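Local coordinates for STIL N-terminal domain-containing protein (Trichoplax adhaerens, PDB 5OI9) that probably takes part in centriole assembly, as a STIL relative whose N-terminal domain is likely to serve in binding partner proteins such as CEP85, at residues A[27-32]-A[265-270]; A[163-168]-A[272-277]. All blocks are in the same frame, centred on the assembly; numbering follows the deposited sequence.

Contact 1. Residues A[27-32]-A[265-270]; sequences EELHLL and ISIHHP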
# COMPACT_ATOMS: atom_id res chain seq x y z
N GLU A 27 -1.28 -5.83 20.50
CA GLU A 27 -1.67 -6.18 19.14
C GLU A 27 -0.49 -5.97 18.21
O GLU A 27 0.29 -5.02 18.39
CB GLU A 27 -2.88 -5.36 18.67
CG GLU A 27 -4.09 -5.40 19.59
CD GLU A 27 -4.90 -6.67 19.46
OE1 GLU A 27 -5.75 -6.92 20.34
OE2 GLU A 27 -4.69 -7.42 18.49
N GLU A 28 -0.35 -6.85 17.23
CA GLU A 28 0.67 -6.73 16.20
C GLU A 28 0.01 -6.30 14.91
O GLU A 28 -0.89 -6.99 14.41
CB GLU A 28 1.42 -8.05 16.02
CG GLU A 28 2.23 -8.48 17.23
CD GLU A 28 2.78 -9.88 17.10
OE1 GLU A 28 2.31 -10.63 16.21
OE2 GLU A 28 3.68 -10.25 17.88
N LEU A 29 0.44 -5.16 14.38
CA LEU A 29 -0.16 -4.57 13.18
C LEU A 29 0.75 -4.81 11.98
O LEU A 29 1.97 -4.70 12.08
CB LEU A 29 -0.39 -3.07 13.38
CG LEU A 29 -1.12 -2.65 14.67
CD1 LEU A 29 -1.34 -1.15 14.71
CD2 LEU A 29 -2.44 -3.40 14.81
N HIS A 30 0.13 -5.13 10.85
CA HIS A 30 0.85 -5.22 9.58
C HIS A 30 -0.15 -5.09 8.44
O HIS A 30 -1.34 -5.37 8.61
CB HIS A 30 1.65 -6.52 9.45
CG HIS A 30 2.52 -6.56 8.23
ND1 HIS A 30 2.11 -7.14 7.05
CD2 HIS A 30 3.76 -6.07 8.00
CE1 HIS A 30 3.07 -7.02 6.15
NE2 HIS A 30 4.08 -6.37 6.70
N LEU A 31 0.36 -4.67 7.28
CA LEU A 31 -0.48 -4.44 6.11
C LEU A 31 -1.39 -5.62 5.81
O LEU A 31 -2.59 -5.45 5.54
CB LEU A 31 0.40 -4.14 4.89
CG LEU A 31 -0.37 -3.97 3.58
CD1 LEU A 31 -1.10 -2.64 3.57
CD2 LEU A 31 0.54 -4.11 2.37
N LEU A 32 -0.84 -6.84 5.84
CA LEU A 32 -1.57 -8.03 5.43
C LEU A 32 -2.05 -8.86 6.62
O LEU A 32 -2.33 -10.05 6.46
CB LEU A 32 -0.69 -8.88 4.51
CG LEU A 32 -0.16 -8.15 3.27
CD1 LEU A 32 0.87 -8.99 2.53
CD2 LEU A 32 -1.32 -7.78 2.35
N ILE A 265 -12.83 0.81 11.43
CA ILE A 265 -13.64 0.07 12.39
C ILE A 265 -12.81 -0.34 13.60
O ILE A 265 -13.29 -0.29 14.74
CB ILE A 265 -14.31 -1.14 11.71
CG1 ILE A 265 -15.52 -0.67 10.89
CG2 ILE A 265 -14.74 -2.18 12.74
CD1 ILE A 265 -16.21 -1.78 10.14
N SER A 266 -11.56 -0.74 13.39
CA SER A 266 -10.70 -1.17 14.49
C SER A 266 -9.26 -0.82 14.15
O SER A 266 -8.95 -0.28 13.09
CB SER A 266 -10.85 -2.67 14.76
OG SER A 266 -10.20 -3.43 13.76
N ILE A 267 -8.36 -1.14 15.09
CA ILE A 267 -6.94 -0.90 14.89
C ILE A 267 -6.32 -1.86 13.88
O ILE A 267 -5.21 -1.62 13.40
CB ILE A 267 -6.21 -0.98 16.24
CG1 ILE A 267 -4.80 -0.40 16.14
CG2 ILE A 267 -6.18 -2.42 16.76
CD1 ILE A 267 -4.03 -0.44 17.42
N HIS A 268 -7.03 -2.93 13.52
CA HIS A 268 -6.51 -3.91 12.58
C HIS A 268 -6.64 -3.47 11.12
O HIS A 268 -6.12 -4.16 10.24
CB HIS A 268 -7.23 -5.25 12.77
CG HIS A 268 -7.15 -5.77 14.17
ND1 HIS A 268 -5.99 -6.29 14.70
CD2 HIS A 268 -8.08 -5.86 15.14
CE1 HIS A 268 -6.21 -6.68 15.94
NE2 HIS A 268 -7.48 -6.42 16.24
N HIS A 269 -7.31 -2.36 10.85
CA HIS A 269 -7.40 -1.86 9.48
C HIS A 269 -6.01 -1.54 8.96
O HIS A 269 -5.24 -0.85 9.65
CB HIS A 269 -8.30 -0.63 9.43
CG HIS A 269 -8.76 -0.27 8.05
ND1 HIS A 269 -7.92 0.28 7.10
CD2 HIS A 269 -9.98 -0.37 7.46
CE1 HIS A 269 -8.60 0.49 5.99
NE2 HIS A 269 -9.85 0.11 6.18
N PRO A 270 -5.63 -2.02 7.77
CA PRO A 270 -4.27 -1.76 7.28
C PRO A 270 -3.93 -0.28 7.12
O PRO A 270 -2.75 0.06 7.07
CB PRO A 270 -4.23 -2.49 5.93
CG PRO A 270 -5.66 -2.71 5.56
CD PRO A 270 -6.42 -2.84 6.84
O HOH W 1 -3.64 -6.39 13.27
O HOH W 2 -2.87 -4.80 11.33
O HOH W 3 -4.65 -5.86 9.23
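Leu29 meets Ile267, Glu27 meets His268 and Leu31 meets Pro270 where edge strand 27-29 of the seven-stranded mixed sheet runs past the type I beta turn 266-269 that leads into helix 270-281. No direct hydrogen bond crosses here. Both methyls of Leu29 face Ile267: CD1 lies 3.8 Å from Ile267 CG1, and CD2 3.6 Å from Ile267 O. The two side chains cross at about a right angle. Further on, Pro270 CB comes to 3.4 Å from Leu31 O and also touches Leu31 CD1. Glu27, bent at chi2 (-78°), swings its carboxylate to the edge of the imidazole, with OE2 3.1 Å from His268 CE1. The carboxylate stands nearly upright to the ring plane (84°), and Ile267 CG2 sits over one face of that ring.

Water bridges the gap: one molecule donates to Glu28 O and is hydrogen-bonded to the imidazole of His268, the water oxygen lying 2.8 Å from His268 ND1. A second accepts from His30 N and donates only weakly to His268 O.

Behind this shell, Ser266 OG accepts from His268 N in an ST turn, and His269 ND1 caps Tyr271 N at the helix start. On the strand side, His30 NE2 pairs with Pro192 O, while His30 ND1 accepts Leu32 N at 3.2 Å, almost straight at 175° although tilted out of the ring plane.

Contact 2. Residues A[163-168]-A[272-277]; sequences KDMLSL and VWSACM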
# COMPACT_ATOMS: atom_id res chain seq x y z
N LYS A 163 -1.53 2.52 -0.76
CA LYS A 163 -0.81 2.13 -1.97
C LYS A 163 0.69 2.38 -1.87
O LYS A 163 1.46 1.74 -2.59
CB LYS A 163 -1.38 2.88 -3.18
CG LYS A 163 -2.83 2.55 -3.51
CD LYS A 163 -3.30 3.28 -4.75
CE LYS A 163 -3.41 4.78 -4.52
NZ LYS A 163 -4.44 5.10 -3.49
N ASP A 164 1.11 3.28 -0.98
CA ASP A 164 2.54 3.52 -0.77
C ASP A 164 3.21 2.40 0.01
O ASP A 164 4.44 2.41 0.14
CB ASP A 164 2.76 4.84 -0.04
CG ASP A 164 2.28 6.04 -0.84
OD1 ASP A 164 2.36 6.00 -2.09
OD2 ASP A 164 1.82 7.02 -0.22
N MSE A 165 2.45 1.45 0.54
CA MSE A 165 2.99 0.39 1.39
C MSE A 165 3.35 -0.88 0.62
O MSE A 165 3.83 -1.84 1.21
CB MSE A 165 1.99 0.04 2.49
CG MSE A 165 1.60 1.21 3.35
SE MSE A 165 3.17 2.01 4.16
CE MSE A 165 2.52 3.84 4.26
N LEU A 166 3.11 -0.89 -0.68
CA LEU A 166 3.44 -2.06 -1.49
C LEU A 166 3.90 -1.62 -2.87
O LEU A 166 3.46 -0.59 -3.39
CB LEU A 166 2.25 -3.03 -1.61
CG LEU A 166 0.90 -2.47 -2.08
CD1 LEU A 166 0.74 -2.63 -3.58
CD2 LEU A 166 -0.23 -3.16 -1.34
N SER A 167 4.80 -2.41 -3.46
CA SER A 167 5.28 -2.18 -4.81
C SER A 167 5.07 -3.46 -5.60
O SER A 167 5.65 -4.50 -5.28
CB SER A 167 6.76 -1.78 -4.82
OG SER A 167 7.22 -1.60 -6.15
N LEU A 168 4.24 -3.38 -6.64
CA LEU A 168 3.79 -4.54 -7.40
C LEU A 168 4.26 -4.40 -8.84
O LEU A 168 4.14 -3.33 -9.44
CB LEU A 168 2.26 -4.66 -7.33
CG LEU A 168 1.58 -5.84 -8.00
CD1 LEU A 168 1.88 -7.13 -7.25
CD2 LEU A 168 0.08 -5.60 -8.08
N VAL A 272 -4.30 1.91 9.43
CA VAL A 272 -3.68 2.32 10.69
C VAL A 272 -2.19 2.01 10.68
O VAL A 272 -1.36 2.86 11.01
CB VAL A 272 -4.39 1.64 11.87
CG1 VAL A 272 -3.69 1.99 13.18
CG2 VAL A 272 -5.86 2.05 11.92
N TRP A 273 -1.84 0.78 10.31
CA TRP A 273 -0.44 0.41 10.15
C TRP A 273 0.26 1.32 9.14
O TRP A 273 1.42 1.70 9.34
CB TRP A 273 -0.33 -1.05 9.73
CG TRP A 273 1.05 -1.54 9.45
CD1 TRP A 273 1.94 -2.05 10.35
CD2 TRP A 273 1.71 -1.59 8.18
NE1 TRP A 273 3.11 -2.41 9.72
CE2 TRP A 273 2.99 -2.14 8.38
CE3 TRP A 273 1.33 -1.22 6.88
CZ2 TRP A 273 3.90 -2.33 7.35
CZ3 TRP A 273 2.24 -1.41 5.85
CH2 TRP A 273 3.51 -1.95 6.09
N SER A 274 -0.44 1.68 8.06
CA SER A 274 0.15 2.55 7.05
C SER A 274 0.48 3.92 7.62
O SER A 274 1.52 4.50 7.30
CB SER A 274 -0.79 2.67 5.85
OG SER A 274 -1.03 1.41 5.26
N ALA A 275 -0.41 4.46 8.47
CA ALA A 275 -0.13 5.74 9.11
C ALA A 275 1.06 5.63 10.06
O ALA A 275 1.91 6.52 10.11
CB ALA A 275 -1.37 6.24 9.84
N CYS A 276 1.13 4.53 10.82
CA CYS A 276 2.26 4.31 11.72
C CYS A 276 3.58 4.26 10.95
O CYS A 276 4.56 4.90 11.34
CB CYS A 276 2.06 3.02 12.52
SG CYS A 276 0.66 3.03 13.65
N MSE A 277 3.61 3.49 9.86
CA MSE A 277 4.80 3.38 9.03
C MSE A 277 5.22 4.72 8.47
O MSE A 277 6.40 5.09 8.49
CB MSE A 277 4.57 2.39 7.89
CG MSE A 277 4.40 0.96 8.35
SE MSE A 277 5.99 0.31 9.25
CE MSE A 277 7.05 -0.05 7.66
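A Met-aromatic contact, carried by the selenomethionine Met165, joins the turn just ahead of strand 167-176 to one side of helix 270-281. The selenium lies 4.8 Å from the centroid of the six-membered ring of Trp273, 48° off the ring normal, so it approaches obliquely and does not sit squarely on the face. The carbons nearer the backbone take the rim of the indole: Met165 CB is 3.7 Å from Trp273 CZ3, near the ring plane, and the two side chains slide past each other in opposite directions.

The bend at chi2 (-58°) lays the CG-SE bond of Met165 roughly along the helix, and the terminal methyl CE then points across it to rest 3.3 Å from Ser274 O. The selenium touches Met277 CB at 4.0 Å. Nearer the backbone, Met165 CG approaches Ser274 OG to 3.3 Å. That hydroxyl is occupied within its own helix, where it hydrogen-bonds to Pro270 O one turn back, and it meets Met165 as packing.

Met277 CG lies 3.4 Å above the Trp273 ring, over the same face that the selenium of Met165 approaches. The indole is held from its other end too, since Trp273 NE1 hydrogen-bonds to Ala194 O. Leu153 of helix 139-155 packs on Met165 as well.

With no hydrogen bond across the interface and all four touching residues buried, its cohesion probably comes from dispersion, with the selenium here, standing where methionine has sulfur, as a polarisable atom beside the aromatic ring; the polar groups of Trp273 and Ser274 find their partners outside it.

How the contacts relate
The centres of contacts 1 and 2 lie 11 Å apart, and the two touch directly through Trp273, whose CZ3 comes to 3.4 Å from Leu31 CB, while its ring meets that of His30. Segments 265-270 and 272-277 follow each other closely, as the lead-in and the first turns of helix 270-281. Along the chain the order is 27-32, 163-168, 265-270, 272-277, so the contacts interlace. Contact 1 joins the turn before the helix, and its start, to strand 27-29 of the seven-stranded sheet and the following loop; contact 2 joins the helix to the approach to strand 167-176 in the nine-stranded sheet. Together they put this helix at the junction between the two sheets of the STIL N-terminal domain.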